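Local coordinates for protein nuclear receptor subfamily 1 group I member 3 (Mus musculus, PDB 1XNX) that binds DNA response elements as a heterodimer with RXR and activates transcription, including of cytochrome P-450 genes, through a receptor whose ligand-binding domain takes up androstenol, at residues 48-59 / 129-139. Sequence-based numbering, arbitrary orientation.
Sequences YLFMHHRPFQPR and PLCYKMEDAVH. With ATE (16,17-androstene-3-ol), chain C.
R54 runs extended from CG to NE (chi3 173°) and lays its guanidinium end-on against D136, whose CG stands anti to its own carbonyl carbon (chi1 -54°). The two flat groups are nearly coplanar. R54 NH1 meets D136 OD1 at 2.7 Å and R54 NH2 meets D136 OD2 at 3.0 Å, both on the syn side. R59 comes from the anti side and gives NE and NH2 to OD1, with NE at 3.0 Å from D136 OD1. The K133 backbone N also binds OD2, on the face opposite R54 NH2. Without this carboxylate, as with an alanine here, R54 and R59 would probably lose their shared negative partner and the K133 backbone N its acceptor. In this nuclear receptor ligand-binding domain, the network ties the loop before helix 62-85 to the strand and short helix that line the androstenol pocket through Y132, K133, M134 and A137. K133 CD lies over one face of the R54 guanidinium, and K133 NZ bonds H52 O at 2.8 Å. C131 N bonds L49 O at the strand. L130 CD1 sits over the centre of the F50 ring, 3.7 Å from its centroid. R59 CB covers one face of the H139 ring, whose NE2 bonds G60 O.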
ATOM      1  N   TYR A  48       3.440  23.254   1.999  1.00 21.52           N
ATOM      2  CA  TYR A  48       2.333  22.314   1.791  1.00 22.41           C
ATOM      3  C   TYR A  48       2.800  20.899   1.444  1.00 22.89           C
ATOM      4  O   TYR A  48       2.035  19.933   1.572  1.00 26.15           O
ATOM      5  CB  TYR A  48       1.356  22.828   0.721  1.00 22.99           C
ATOM      6  CG  TYR A  48       1.999  23.300  -0.567  1.00 21.50           C
ATOM      7  CD1 TYR A  48       2.314  22.403  -1.599  1.00 25.46           C
ATOM      8  CD2 TYR A  48       2.309  24.646  -0.749  1.00 15.50           C
ATOM      9  CE1 TYR A  48       2.925  22.847  -2.783  1.00 24.90           C
ATOM     10  CE2 TYR A  48       2.919  25.096  -1.914  1.00 22.48           C
ATOM     11  CZ  TYR A  48       3.226  24.200  -2.928  1.00 25.01           C
ATOM     12  OH  TYR A  48       3.825  24.680  -4.076  1.00 28.08           O
ATOM     13  N   LEU A  49       4.050  20.769   1.013  1.00 19.80           N
ATOM     14  CA  LEU A  49       4.578  19.456   0.689  1.00 20.69           C
ATOM     15  C   LEU A  49       4.627  18.593   1.945  1.00 24.29           C
ATOM     16  O   LEU A  49       4.654  17.359   1.858  1.00 31.36           O
ATOM     17  CB  LEU A  49       5.977  19.579   0.089  1.00 22.91           C
ATOM     18  CG  LEU A  49       6.168  19.451  -1.433  1.00 28.04           C
ATOM     19  CD1 LEU A  49       4.939  19.897  -2.214  1.00 30.56           C
ATOM     20  CD2 LEU A  49       7.382  20.270  -1.822  1.00 33.75           C
ATOM     21  N   PHE A  50       4.644  19.238   3.113  1.00 24.36           N
ATOM     22  CA  PHE A  50       4.690  18.515   4.385  1.00 22.17           C
ATOM     23  C   PHE A  50       3.338  17.964   4.824  1.00 23.27           C
ATOM     24  O   PHE A  50       3.276  17.179   5.774  1.00 27.90           O
ATOM     25  CB  PHE A  50       5.208  19.404   5.511  1.00 20.91           C
ATOM     26  CG  PHE A  50       6.676  19.694   5.447  1.00 17.80           C
ATOM     27  CD1 PHE A  50       7.163  20.753   4.680  1.00 14.86           C
ATOM     28  CD2 PHE A  50       7.579  18.938   6.194  1.00 18.59           C
ATOM     29  CE1 PHE A  50       8.534  21.053   4.669  1.00 14.09           C
ATOM     30  CE2 PHE A  50       8.938  19.230   6.185  1.00 16.10           C
ATOM     31  CZ  PHE A  50       9.415  20.289   5.421  1.00 10.93           C
ATOM     32  N   MET A  51       2.260  18.375   4.158  1.00 21.76           N
ATOM     33  CA  MET A  51       0.925  17.916   4.523  1.00 19.39           C
ATOM     34  C   MET A  51       0.465  16.771   3.637  1.00 19.88           C
ATOM     35  O   MET A  51       0.600  16.837   2.414  1.00 21.12           O
ATOM     36  CB  MET A  51      -0.075  19.058   4.405  1.00 21.63           C
ATOM     37  CG  MET A  51       0.212  20.263   5.293  1.00 25.87           C
ATOM     38  SD  MET A  51      -0.988  21.599   4.997  1.00 30.10           S
ATOM     39  CE  MET A  51      -2.319  21.091   6.059  1.00 35.03           C
ATOM     40  N   HIS A  52      -0.094  15.720   4.231  1.00 18.84           N
ATOM     41  CA  HIS A  52      -0.540  14.603   3.411  1.00 24.17           C
ATOM     42  C   HIS A  52      -1.981  14.801   2.996  1.00 24.49           C
ATOM     43  O   HIS A  52      -2.402  14.316   1.948  1.00 23.69           O
ATOM     44  CB  HIS A  52      -0.398  13.265   4.153  1.00 23.64           C
ATOM     45  CG  HIS A  52      -1.440  13.041   5.205  1.00 25.43           C
ATOM     46  ND1 HIS A  52      -1.494  13.776   6.373  1.00 19.49           N
ATOM     47  CD2 HIS A  52      -2.466  12.160   5.266  1.00 26.20           C
ATOM     48  CE1 HIS A  52      -2.507  13.353   7.108  1.00 22.99           C
ATOM     49  NE2 HIS A  52      -3.113  12.375   6.460  1.00 27.80           N
ATOM     50  N   HIS A  53      -2.736  15.509   3.825  1.00 23.49           N
ATOM     51  CA  HIS A  53      -4.140  15.770   3.535  1.00 25.90           C
ATOM     52  C   HIS A  53      -4.338  17.266   3.309  1.00 24.38           C
ATOM     53  O   HIS A  53      -4.270  18.054   4.257  1.00 27.73           O
ATOM     54  CB  HIS A  53      -5.011  15.310   4.698  1.00 25.62           C
ATOM     55  CG  HIS A  53      -6.475  15.377   4.410  1.00 32.24           C
ATOM     56  ND1 HIS A  53      -7.136  14.408   3.685  1.00 25.10           N
ATOM     57  CD2 HIS A  53      -7.400  16.319   4.714  1.00 28.26           C
ATOM     58  CE1 HIS A  53      -8.406  14.749   3.554  1.00 28.27           C
ATOM     59  NE2 HIS A  53      -8.592  15.904   4.169  1.00 17.27           N
ATOM     60  N   ARG A  54      -4.592  17.662   2.065  1.00 22.70           N
ATOM     61  CA  ARG A  54      -4.761  19.083   1.758  1.00 26.16           C
ATOM     62  C   ARG A  54      -5.657  19.335   0.557  1.00 29.34           C
ATOM     63  O   ARG A  54      -5.267  20.030  -0.381  1.00 32.16           O
ATOM     64  CB  ARG A  54      -3.388  19.716   1.506  1.00 24.55           C
ATOM     65  CG  ARG A  54      -2.352  18.725   1.029  1.00 22.65           C
ATOM     66  CD  ARG A  54      -1.206  19.398   0.309  1.00 25.52           C
ATOM     67  NE  ARG A  54      -0.139  18.453   0.011  1.00 27.99           N
ATOM     68  CZ  ARG A  54       0.571  18.454  -1.111  1.00 35.71           C
ATOM     69  NH1 ARG A  54       0.321  19.356  -2.051  1.00 40.23           N
ATOM     70  NH2 ARG A  54       1.533  17.554  -1.292  1.00 28.88           N
ATOM     71  N   PRO A  55      -6.887  18.804   0.582  1.00 34.66           N
ATOM     72  CA  PRO A  55      -7.837  18.969  -0.524  1.00 34.65           C
ATOM     73  C   PRO A  55      -8.084  20.392  -1.036  1.00 35.72           C
ATOM     74  O   PRO A  55      -8.225  20.598  -2.244  1.00 35.31           O
ATOM     75  CB  PRO A  55      -9.113  18.331   0.022  1.00 33.68           C
ATOM     76  CG  PRO A  55      -9.015  18.598   1.479  1.00 34.72           C
ATOM     77  CD  PRO A  55      -7.569  18.271   1.774  1.00 36.47           C
ATOM     78  N   PHE A  56      -8.127  21.369  -0.131  1.00 38.58           N
ATOM     79  CA  PHE A  56      -8.406  22.752  -0.526  1.00 40.85           C
ATOM     80  C   PHE A  56      -7.255  23.728  -0.298  1.00 38.50           C
ATOM     81  O   PHE A  56      -7.403  24.933  -0.504  1.00 40.73           O
ATOM     82  CB  PHE A  56      -9.643  23.280   0.223  1.00 41.23           C
ATOM     83  CG  PHE A  56     -10.845  22.381   0.130  1.00 44.94           C
ATOM     84  CD1 PHE A  56     -11.150  21.492   1.161  1.00 47.12           C
ATOM     85  CD2 PHE A  56     -11.656  22.396  -1.003  1.00 46.48           C
ATOM     86  CE1 PHE A  56     -12.250  20.634   1.062  1.00 48.53           C
ATOM     87  CE2 PHE A  56     -12.757  21.540  -1.108  1.00 47.67           C
ATOM     88  CZ  PHE A  56     -13.053  20.659  -0.079  1.00 40.03           C
ATOM     89  N   GLN A  57      -6.114  23.215   0.127  1.00 34.82           N
ATOM     90  CA  GLN A  57      -4.966  24.071   0.401  1.00 36.29           C
ATOM     91  C   GLN A  57      -4.403  24.702  -0.880  1.00 34.96           C
ATOM     92  O   GLN A  57      -4.225  24.029  -1.894  1.00 34.54           O
ATOM     93  CB  GLN A  57      -3.874  23.251   1.107  1.00 36.18           C
ATOM     94  CG  GLN A  57      -2.939  24.062   1.972  1.00 41.88           C
ATOM     95  CD  GLN A  57      -3.631  24.632   3.203  1.00 38.26           C
ATOM     96  OE1 GLN A  57      -4.237  23.900   3.987  1.00 24.44           O
ATOM     97  NE2 GLN A  57      -3.538  25.946   3.379  1.00 45.24           N
ATOM     98  N   PRO A  58      -4.142  26.015  -0.854  1.00 35.09           N
ATOM     99  CA  PRO A  58      -3.591  26.699  -2.030  1.00 35.72           C
ATOM    100  C   PRO A  58      -2.065  26.505  -2.118  1.00 35.87           C
ATOM    101  O   PRO A  58      -1.432  26.125  -1.133  1.00 41.50           O
ATOM    102  CB  PRO A  58      -3.996  28.152  -1.790  1.00 34.78           C
ATOM    103  CG  PRO A  58      -3.959  28.261  -0.298  1.00 32.47           C
ATOM    104  CD  PRO A  58      -4.619  26.983   0.148  1.00 32.02           C
ATOM    105  N   ARG A  59      -1.473  26.762  -3.285  1.00 35.76           N
ATOM    106  CA  ARG A  59      -0.029  26.592  -3.464  1.00 33.48           C
ATOM    107  C   ARG A  59       0.740  27.865  -3.797  1.00 34.39           C
ATOM    108  O   ARG A  59       1.968  27.892  -3.722  1.00 31.51           O
ATOM    109  CB  ARG A  59       0.254  25.568  -4.560  1.00 34.10           C
ATOM    110  CG  ARG A  59      -0.266  24.180  -4.290  1.00 27.08           C
ATOM    111  CD  ARG A  59       0.290  23.224  -5.318  1.00 33.12           C
ATOM    112  NE  ARG A  59      -0.268  21.884  -5.180  1.00 37.42           N
ATOM    113  CZ  ARG A  59      -1.500  21.552  -5.540  1.00 32.69           C
ATOM    114  NH1 ARG A  59      -2.304  22.463  -6.063  1.00 45.29           N
ATOM    115  NH2 ARG A  59      -1.923  20.311  -5.373  1.00 33.40           N
ATOM    116  N   PRO A 129       9.451  13.334   5.431  1.00 33.42           N
ATOM    117  CA  PRO A 129       8.271  14.018   5.975  1.00 32.99           C
ATOM    118  C   PRO A 129       7.472  14.692   4.852  1.00 28.87           C
ATOM    119  O   PRO A 129       6.568  15.474   5.104  1.00 33.18           O
ATOM    120  CB  PRO A 129       8.888  15.045   6.907  1.00 35.13           C
ATOM    121  CG  PRO A 129      10.124  15.453   6.137  1.00 34.94           C
ATOM    122  CD  PRO A 129      10.676  14.113   5.698  1.00 34.41           C
ATOM    123  N   LEU A 130       7.819  14.379   3.613  1.00 26.51           N
ATOM    124  CA  LEU A 130       7.164  14.975   2.455  1.00 24.26           C
ATOM    125  C   LEU A 130       6.121  14.078   1.805  1.00 22.84           C
ATOM    126  O   LEU A 130       6.227  12.860   1.838  1.00 29.32           O
ATOM    127  CB  LEU A 130       8.230  15.372   1.424  1.00 22.10           C
ATOM    128  CG  LEU A 130       8.700  16.832   1.410  1.00 23.68           C
ATOM    129  CD1 LEU A 130       8.618  17.435   2.800  1.00 32.62           C
ATOM    130  CD2 LEU A 130      10.109  16.901   0.855  1.00 22.67           C
ATOM    131  N   CYS A 131       5.100  14.683   1.218  1.00 20.57           N
ATOM    132  CA  CYS A 131       4.068  13.898   0.554  1.00 22.35           C
ATOM    133  C   CYS A 131       3.769  14.484  -0.831  1.00 19.51           C
ATOM    134  O   CYS A 131       3.126  15.527  -0.950  1.00 20.12           O
ATOM    135  CB  CYS A 131       2.793  13.868   1.399  1.00 23.31           C
ATOM    136  SG  CYS A 131       1.445  12.981   0.598  1.00 34.09           S
ATOM    137  N   TYR A 132       4.234  13.810  -1.876  1.00 15.99           N
ATOM    138  CA  TYR A 132       4.012  14.300  -3.220  1.00 18.07           C
ATOM    139  C   TYR A 132       2.703  13.827  -3.836  1.00 19.30           C
ATOM    140  O   TYR A 132       2.323  12.666  -3.710  1.00 20.02           O
ATOM    141  CB  TYR A 132       5.184  13.915  -4.131  1.00 19.32           C
ATOM    142  CG  TYR A 132       6.506  14.534  -3.722  1.00 17.89           C
ATOM    143  CD1 TYR A 132       7.508  13.759  -3.127  1.00 15.76           C
ATOM    144  CD2 TYR A 132       6.759  15.895  -3.936  1.00 14.72           C
ATOM    145  CE1 TYR A 132       8.724  14.319  -2.754  1.00 17.88           C
ATOM    146  CE2 TYR A 132       7.982  16.470  -3.566  1.00 18.30           C
ATOM    147  CZ  TYR A 132       8.958  15.669  -2.977  1.00 23.25           C
ATOM    148  OH  TYR A 132      10.173  16.207  -2.629  1.00 24.98           O
ATOM    149  N   LYS A 133       2.020  14.751  -4.501  1.00 21.20           N
ATOM    150  CA  LYS A 133       0.759  14.469  -5.160  1.00 20.36           C
ATOM    151  C   LYS A 133       0.921  14.869  -6.615  1.00 22.52           C
ATOM    152  O   LYS A 133       1.663  15.810  -6.925  1.00 20.80           O
ATOM    153  CB  LYS A 133      -0.358  15.290  -4.523  1.00 19.37           C
ATOM    154  CG  LYS A 133      -0.496  15.078  -3.029  1.00 15.49           C
ATOM    155  CD  LYS A 133      -1.481  16.058  -2.435  1.00 24.70           C
ATOM    156  CE  LYS A 133      -1.758  15.723  -0.998  1.00 26.27           C
ATOM    157  NZ  LYS A 133      -2.159  14.297  -0.882  1.00 18.16           N
ATOM    158  N   MET A 134       0.225  14.169  -7.510  1.00 26.54           N
ATOM    159  CA  MET A 134       0.321  14.466  -8.937  1.00 27.80           C
ATOM    160  C   MET A 134      -0.017  15.925  -9.212  1.00 27.24           C
ATOM    161  O   MET A 134       0.580  16.561 -10.087  1.00 26.42           O
ATOM    162  CB  MET A 134      -0.619  13.571  -9.750  1.00 28.34           C
ATOM    163  CG  MET A 134      -0.317  13.609 -11.250  1.00 31.50           C
ATOM    164  SD  MET A 134      -1.649  13.032 -12.322  1.00 35.25           S
ATOM    165  CE  MET A 134      -2.440  14.559 -12.704  1.00 44.72           C
ATOM    166  N   GLU A 135      -0.970  16.457  -8.452  1.00 26.88           N
ATOM    167  CA  GLU A 135      -1.385  17.841  -8.627  1.00 27.97           C
ATOM    168  C   GLU A 135      -0.229  18.818  -8.415  1.00 26.20           C
ATOM    169  O   GLU A 135      -0.218  19.895  -9.002  1.00 26.32           O
ATOM    170  CB  GLU A 135      -2.524  18.185  -7.669  1.00 27.98           C
ATOM    171  CG  GLU A 135      -3.777  17.333  -7.826  1.00 30.75           C
ATOM    172  CD  GLU A 135      -3.560  15.867  -7.441  1.00 41.50           C
ATOM    173  OE1 GLU A 135      -2.627  15.574  -6.650  1.00 29.94           O
ATOM    174  OE2 GLU A 135      -4.338  15.009  -7.920  1.00 48.49           O
ATOM    175  N   ASP A 136       0.747  18.445  -7.591  1.00 25.40           N
ATOM    176  CA  ASP A 136       1.881  19.328  -7.336  1.00 26.31           C
ATOM    177  C   ASP A 136       2.725  19.494  -8.591  1.00 23.34           C
ATOM    178  O   ASP A 136       3.271  20.573  -8.852  1.00 21.65           O
ATOM    179  CB  ASP A 136       2.757  18.788  -6.202  1.00 27.84           C
ATOM    180  CG  ASP A 136       1.965  18.501  -4.934  1.00 30.90           C
ATOM    181  OD1 ASP A 136       1.015  19.267  -4.629  1.00 26.31           O
ATOM    182  OD2 ASP A 136       2.303  17.510  -4.237  1.00 22.66           O
ATOM    183  N   ALA A 137       2.835  18.422  -9.365  1.00 23.58           N
ATOM    184  CA  ALA A 137       3.607  18.458 -10.601  1.00 23.18           C
ATOM    185  C   ALA A 137       2.808  19.271 -11.620  1.00 20.70           C
ATOM    186  O   ALA A 137       3.384  19.977 -12.457  1.00 18.92           O
ATOM    187  CB  ALA A 137       3.862  17.032 -11.117  1.00 22.45           C
ATOM    188  N   VAL A 138       1.481  19.170 -11.538  1.00 19.61           N
ATOM    189  CA  VAL A 138       0.610  19.926 -12.436  1.00 18.42           C
ATOM    190  C   VAL A 138       0.890  21.416 -12.238  1.00 17.24           C
ATOM    191  O   VAL A 138       1.125  22.149 -13.193  1.00 18.95           O
ATOM    192  CB  VAL A 138      -0.874  19.656 -12.136  1.00 16.86           C
ATOM    193  CG1 VAL A 138      -1.741  20.503 -13.039  1.00 14.06           C
ATOM    194  CG2 VAL A 138      -1.185  18.163 -12.322  1.00 19.99           C
ATOM    195  N   HIS A 139       0.879  21.837 -10.979  1.00 16.56           N
ATOM    196  CA  HIS A 139       1.131  23.217 -10.583  1.00 17.79           C
ATOM    197  C   HIS A 139       2.512  23.704 -11.026  1.00 21.39           C
ATOM    198  O   HIS A 139       2.735  24.915 -11.130  1.00 19.97           O
ATOM    199  CB  HIS A 139       1.023  23.331  -9.061  1.00 19.19           C
ATOM    200  CG  HIS A 139       1.015  24.738  -8.557  1.00 27.67           C
ATOM    201  ND1 HIS A 139      -0.081  25.567  -8.681  1.00 29.39           N
ATOM    202  CD2 HIS A 139       1.973  25.469  -7.940  1.00 33.05           C
ATOM    203  CE1 HIS A 139       0.204  26.746  -8.158  1.00 38.11           C
ATOM    204  NE2 HIS A 139       1.443  26.714  -7.703  1.00 31.81           N
TER
HETATM  205  O1  ATE C 500      11.969  13.529 -12.196  1.00 44.93           O
HETATM  206  C3  ATE C 500      11.447  14.855 -12.104  1.00 38.59           C
HETATM  207  C2  ATE C 500      11.413  15.191 -10.596  1.00 34.34           C
HETATM  208  C1  ATE C 500      10.257  14.499  -9.859  1.00 31.82           C
HETATM  209  C4  ATE C 500      10.124  14.761 -12.894  1.00 37.43           C
HETATM  210  C5  ATE C 500       9.046  14.013 -12.071  1.00 27.69           C
HETATM  211  C6  ATE C 500       7.737  13.976 -12.884  1.00 27.71           C
HETATM  212  C10 ATE C 500       8.871  14.505 -10.576  1.00 29.75           C
HETATM  213  C19 ATE C 500       8.408  16.010 -10.573  1.00 32.81           C
HETATM  214  C9  ATE C 500       7.751  13.722  -9.791  1.00 30.94           C
HETATM  215  C11 ATE C 500       7.531  14.152  -8.318  1.00 25.72           C
HETATM  216  C8  ATE C 500       6.424  13.732 -10.661  1.00 24.52           C
HETATM  217  C7  ATE C 500       6.602  13.273 -12.133  1.00 24.65           C
HETATM  218  C14 ATE C 500       5.291  12.973  -9.911  1.00 31.18           C
HETATM  219  C15 ATE C 500       3.893  12.780 -10.497  1.00 39.32           C
HETATM  220  C13 ATE C 500       5.073  13.392  -8.420  1.00 31.03           C
HETATM  221  C12 ATE C 500       6.385  13.404  -7.604  1.00 25.78           C
HETATM  222  C18 ATE C 500       4.414  14.805  -8.261  1.00 35.93           C
HETATM  223  C17 ATE C 500       3.930  12.421  -8.181  1.00 39.89           C
HETATM  224  C16 ATE C 500       3.282  12.060  -9.312  1.00 41.53           C
HETATM  225  O   HOH W   1      -4.930  15.711   0.252  1.00 38.15           O